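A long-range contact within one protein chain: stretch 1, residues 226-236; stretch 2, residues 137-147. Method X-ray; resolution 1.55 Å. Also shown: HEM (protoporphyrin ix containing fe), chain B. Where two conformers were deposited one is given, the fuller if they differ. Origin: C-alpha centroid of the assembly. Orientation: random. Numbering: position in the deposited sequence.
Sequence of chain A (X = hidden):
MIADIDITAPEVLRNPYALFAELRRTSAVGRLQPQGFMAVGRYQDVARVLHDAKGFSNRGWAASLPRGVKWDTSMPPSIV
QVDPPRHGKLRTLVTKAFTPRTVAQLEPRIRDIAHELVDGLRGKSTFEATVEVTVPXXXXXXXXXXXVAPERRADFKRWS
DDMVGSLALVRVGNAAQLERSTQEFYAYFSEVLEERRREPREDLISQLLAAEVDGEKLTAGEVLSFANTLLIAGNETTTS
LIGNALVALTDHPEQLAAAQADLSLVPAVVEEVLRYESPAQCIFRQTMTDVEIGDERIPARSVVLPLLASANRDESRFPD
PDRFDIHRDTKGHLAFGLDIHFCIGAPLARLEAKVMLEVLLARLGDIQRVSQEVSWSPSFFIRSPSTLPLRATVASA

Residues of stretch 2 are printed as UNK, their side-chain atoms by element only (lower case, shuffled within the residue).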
# COMPACT_ATOMS: atom_id res chain seq x y z
N PHE A 226 -6.62 14.33 -4.17
CA PHE A 226 -6.52 13.00 -4.75
C PHE A 226 -5.08 12.74 -5.25
O PHE A 226 -4.54 11.63 -5.05
CB PHE A 226 -7.59 12.74 -5.80
CG PHE A 226 -7.56 11.33 -6.33
CD1 PHE A 226 -7.96 10.25 -5.54
CD2 PHE A 226 -7.10 11.06 -7.60
CE1 PHE A 226 -7.91 8.95 -6.02
CE2 PHE A 226 -7.07 9.76 -8.09
CZ PHE A 226 -7.48 8.71 -7.30
N ALA A 227 -4.45 13.75 -5.85
CA ALA A 227 -3.06 13.66 -6.24
C ALA A 227 -2.19 13.29 -5.03
O ALA A 227 -1.31 12.43 -5.11
CB ALA A 227 -2.60 14.94 -6.89
N ASN A 228 -2.40 13.98 -3.90
CA ASN A 228 -1.65 13.77 -2.71
C ASN A 228 -1.91 12.34 -2.22
O ASN A 228 -0.98 11.64 -1.77
CB ASN A 228 -2.04 14.79 -1.64
CG ASN A 228 -1.28 14.65 -0.35
OD1 ASN A 228 -0.16 15.17 -0.23
ND2 ASN A 228 -1.83 13.94 0.61
N THR A 229 -3.19 11.93 -2.27
CA THR A 229 -3.57 10.57 -1.81
C THR A 229 -2.79 9.52 -2.61
O THR A 229 -2.39 8.49 -2.05
CB THR A 229 -5.09 10.33 -1.88
OG1 THR A 229 -5.63 11.20 -0.88
CG2 THR A 229 -5.50 8.91 -1.60
N LEU A 230 -2.61 9.73 -3.91
CA LEU A 230 -1.95 8.72 -4.73
C LEU A 230 -0.51 8.49 -4.25
O LEU A 230 -0.04 7.33 -4.25
CB LEU A 230 -1.98 9.12 -6.21
CG LEU A 230 -3.36 9.14 -6.86
CD1 LEU A 230 -3.27 9.68 -8.28
CD2 LEU A 230 -4.01 7.76 -6.90
N LEU A 231 0.18 9.55 -3.79
CA LEU A 231 1.54 9.35 -3.27
C LEU A 231 1.46 8.54 -2.00
O LEU A 231 2.16 7.53 -1.83
CB LEU A 231 2.24 10.67 -2.93
CG LEU A 231 3.03 11.32 -4.05
CD1 LEU A 231 2.08 11.69 -5.19
CD2 LEU A 231 3.76 12.54 -3.50
N ILE A 232 0.65 9.03 -1.05
CA ILE A 232 0.64 8.44 0.26
C ILE A 232 0.14 7.00 0.19
O ILE A 232 0.72 6.11 0.82
CB ILE A 232 -0.19 9.27 1.24
CG1 ILE A 232 0.44 10.65 1.50
CG2 ILE A 232 -0.40 8.50 2.54
CD1 ILE A 232 -0.50 11.60 2.17
N ALA A 233 -0.93 6.77 -0.57
CA ALA A 233 -1.60 5.49 -0.66
C ALA A 233 -0.75 4.48 -1.44
O ALA A 233 -0.84 3.27 -1.15
CB ALA A 233 -2.97 5.64 -1.31
N GLY A 234 0.05 4.98 -2.39
CA GLY A 234 0.62 4.13 -3.44
C GLY A 234 2.09 3.83 -3.27
O GLY A 234 2.58 2.81 -3.75
N ASN A 235 2.86 4.78 -2.75
CA ASN A 235 4.30 4.65 -2.78
C ASN A 235 4.77 3.60 -1.78
O ASN A 235 5.35 2.59 -2.16
CB ASN A 235 4.99 5.98 -2.55
CG ASN A 235 4.89 6.99 -3.67
OD1 ASN A 235 4.53 6.65 -4.79
ND2 ASN A 235 5.28 8.22 -3.34
N GLU A 236 4.56 3.83 -0.48
CA GLU A 236 5.11 2.98 0.55
C GLU A 236 4.52 1.56 0.45
O GLU A 236 5.20 0.57 0.65
CB GLU A 236 4.81 3.61 1.91
CG GLU A 236 5.59 3.02 3.05
CD GLU A 236 5.28 3.56 4.44
OE1 GLU A 236 4.46 4.49 4.57
OE2 GLU A 236 5.88 3.01 5.40
N UNK A 137 10.78 2.71 -7.81
CA UNK A 137 9.86 2.36 -8.90
C UNK A 137 8.49 3.03 -8.70
O UNK A 137 8.01 3.73 -9.59
s UNK A 137 8.36 -1.08 -10.45
c UNK A 137 8.35 0.53 -9.71
c UNK A 137 8.95 -0.68 -12.10
c UNK A 137 9.66 0.85 -9.07
N UNK A 138 7.81 2.89 -7.54
CA UNK A 138 6.46 3.48 -7.41
C UNK A 138 6.43 5.00 -7.56
O UNK A 138 5.54 5.59 -8.23
c UNK A 138 8.18 2.07 -6.38
c UNK A 138 6.01 3.07 -6.02
c UNK A 138 6.85 1.86 -5.69
N UNK A 139 7.44 5.63 -6.99
CA UNK A 139 7.56 7.06 -7.00
C UNK A 139 7.77 7.59 -8.43
O UNK A 139 7.14 8.63 -8.84
c UNK A 139 8.74 7.39 -6.09
c UNK A 139 10.25 8.03 -3.57
s UNK A 139 10.64 8.81 -5.13
c UNK A 139 8.95 8.81 -5.81
N UNK A 140 8.61 6.91 -9.22
CA UNK A 140 8.87 7.33 -10.60
C UNK A 140 7.57 7.18 -11.41
O UNK A 140 7.18 8.09 -12.15
c UNK A 140 11.35 6.72 -10.55
c UNK A 140 12.40 5.63 -10.94
c UNK A 140 10.10 6.74 -12.72
c UNK A 140 10.00 6.50 -11.24
N UNK A 141 6.89 6.05 -11.26
CA UNK A 141 5.69 5.79 -12.01
C UNK A 141 4.61 6.81 -11.69
O UNK A 141 4.06 7.42 -12.62
c UNK A 141 6.16 3.37 -12.31
c UNK A 141 5.16 4.37 -11.79
c UNK A 141 3.80 4.22 -12.44
N UNK A 142 4.40 7.10 -10.40
CA UNK A 142 3.32 8.05 -10.04
C UNK A 142 3.67 9.47 -10.47
O UNK A 142 2.77 10.22 -10.90
c UNK A 142 2.84 7.94 -8.58
c UNK A 142 3.75 8.71 -7.62
c UNK A 142 0.39 7.48 -9.16
c UNK A 142 1.38 8.38 -8.43
N UNK A 143 4.94 9.88 -10.34
CA UNK A 143 5.33 11.21 -10.84
C UNK A 143 5.07 11.30 -12.36
O UNK A 143 4.60 12.31 -12.86
c UNK A 143 6.77 11.46 -10.47
N UNK A 144 5.35 10.24 -13.11
CA UNK A 144 5.09 10.32 -14.56
C UNK A 144 3.59 10.40 -14.81
O UNK A 144 3.14 11.18 -15.68
o UNK A 144 7.49 7.69 -16.99
c UNK A 144 5.75 9.15 -15.28
c UNK A 144 7.25 9.38 -15.29
o UNK A 144 9.33 8.51 -15.93
c UNK A 144 8.08 8.46 -16.14
N UNK A 145 2.81 9.61 -14.06
CA UNK A 145 1.35 9.63 -14.24
C UNK A 145 0.77 11.00 -13.92
O UNK A 145 -0.15 11.48 -14.61
c UNK A 145 -1.71 6.77 -12.86
s UNK A 145 -0.08 6.05 -12.87
c UNK A 145 0.85 7.22 -13.89
c UNK A 145 0.68 8.59 -13.36
N UNK A 146 1.33 11.65 -12.91
CA UNK A 146 0.89 13.00 -12.55
C UNK A 146 1.49 14.13 -13.40
O UNK A 146 1.20 15.31 -13.15
c UNK A 146 1.26 13.22 -11.08
c UNK A 146 -1.03 13.01 -10.05
c UNK A 146 0.39 12.46 -10.08
c UNK A 146 1.03 12.53 -8.71
N UNK A 147 2.33 13.83 -14.37
CA UNK A 147 2.84 14.85 -15.24
C UNK A 147 3.86 15.77 -14.58
O UNK A 147 3.97 16.93 -14.96
CHA HEM B . -7.28 2.03 -0.63
CHB HEM B . -4.05 -1.33 0.10
CHC HEM B . -1.46 0.48 -3.57
CHD HEM B . -4.51 4.07 -4.04
C1A HEM B . -6.63 0.92 -0.14
C2A HEM B . -7.22 0.09 0.85
C3A HEM B . -6.28 -0.86 1.08
C4A HEM B . -5.19 -0.60 0.21
CMA HEM B . -6.29 -1.98 2.09
CAA HEM B . -8.56 0.21 1.54
CBA HEM B . -8.57 1.23 2.70
CGA HEM B . -9.87 1.24 3.47
O1A HEM B . -10.76 0.39 3.23
O2A HEM B . -9.91 2.09 4.43
C1B HEM B . -3.02 -1.14 -0.83
C2B HEM B . -1.87 -2.00 -1.00
C3B HEM B . -1.12 -1.51 -2.02
C4B HEM B . -1.84 -0.33 -2.51
CMB HEM B . -1.65 -3.18 -0.15
CAB HEM B . 0.14 -2.03 -2.67
CBB HEM B . 0.45 -3.28 -2.55
C1C HEM B . -2.05 1.58 -4.08
C2C HEM B . -1.53 2.35 -5.17
C3C HEM B . -2.44 3.39 -5.28
C4C HEM B . -3.42 3.26 -4.27
CMC HEM B . -0.39 1.97 -6.08
CAC HEM B . -2.49 4.49 -6.23
CBC HEM B . -1.52 4.84 -7.04
C1D HEM B . -5.49 3.81 -3.12
C2D HEM B . -6.64 4.73 -2.90
C3D HEM B . -7.42 4.15 -1.96
C4D HEM B . -6.75 2.89 -1.60
CMD HEM B . -6.81 6.02 -3.69
CAD HEM B . -8.71 4.70 -1.41
CBD HEM B . -9.99 4.18 -2.06
CGD HEM B . -11.25 4.68 -1.39
O1D HEM B . -12.30 4.63 -2.05
O2D HEM B . -11.21 5.10 -0.20
NA HEM B . -5.38 0.49 -0.53
NB HEM B . -2.93 -0.19 -1.76
NC HEM B . -3.17 2.15 -3.51
ND HEM B . -5.58 2.75 -2.24
FE HEM B . -4.35 1.25 -2.07
O HOH W 1 -3.33 2.43 -0.46

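Position 137 carries two carbons, a sulfur and a last carbon in an unbranched chain. None of it reaches stretch 1. The thioether identifies M137.

At position 138 three carbons close a ring onto the backbone N. CB points toward stretch 1 and lies 4.1 Å from G234 O. A ring of this kind is proline, P138. Its own O accepts the helical bond from the N of position 142.

Position 139 again has two carbons, a sulfur and a carbon, unbranched. CA lies 3.8 Å from N235 OD1. This is M139, and its CG is 4.5 Å from N235 ND2.

Position 140 has four carbons, forked at the first, with one arm two carbons long. Its CA-to-CB bond points away from stretch 1. The fork at the first carbon and the two-carbon arm make it I140.

Position 141 has one carbon carrying two others. Its CA-to-CB bond points sideways, and nothing touches stretch 1. It is V141.

Position 142 has four carbons, forked at the first, one arm two carbons long. Its CA-to-CB bond points toward stretch 1, and the side chain meets L230, L231 and N235. It is I142. CG1 lies 4.1 Å from L230 CB, and CG2 lies 4.2 Å from L231 CD1 and 3.6 Å from N235 OD1. CD1 continues to the heme, 3.9 Å from HEM CBC.

Position 143 has a single carbon, out of contact. It is A143.

Position 144 has three carbons, the third carrying two oxygens, out of reach of stretch 1. This carboxylate is E144; both oxygens are hydrogen-bonded elsewhere in the structure.

Position 145 has two carbons, a sulfur and a carbon, unbranched. CB points toward stretch 1, but no atom there is within contact distance. It is M145.

Position 146 has four carbons, forked at the second. They touch A227, L230 and L231. The later fork gives L146. CD2 lies 4.0 Å from A227 CB, and CD1 lies 3.8 Å from L231 CD1.

Position 147 has no side-chain atoms. Its phi is +73°, which favours glycine, and G147 is the first residue to leave helical phi/psi, in a Schellman motif.

The two helices run roughly antiparallel, at 151°, with axes 8.8 Å apart at closest approach. P138, I142 and L146 are spaced four residues apart, so they recur on the same side, toward stretch 1. They face N235, L231 and A227 in turn. No hydrogen bond crosses the contact. Apolar packing holds the L146 end and the middle, while the N235 side chain lies against P138, M139 and I142. G234 lies close to the heme: its CA is 3.3 Å from HEM C2C.

Stretch 2 137-147: MPMIVIAEMLG
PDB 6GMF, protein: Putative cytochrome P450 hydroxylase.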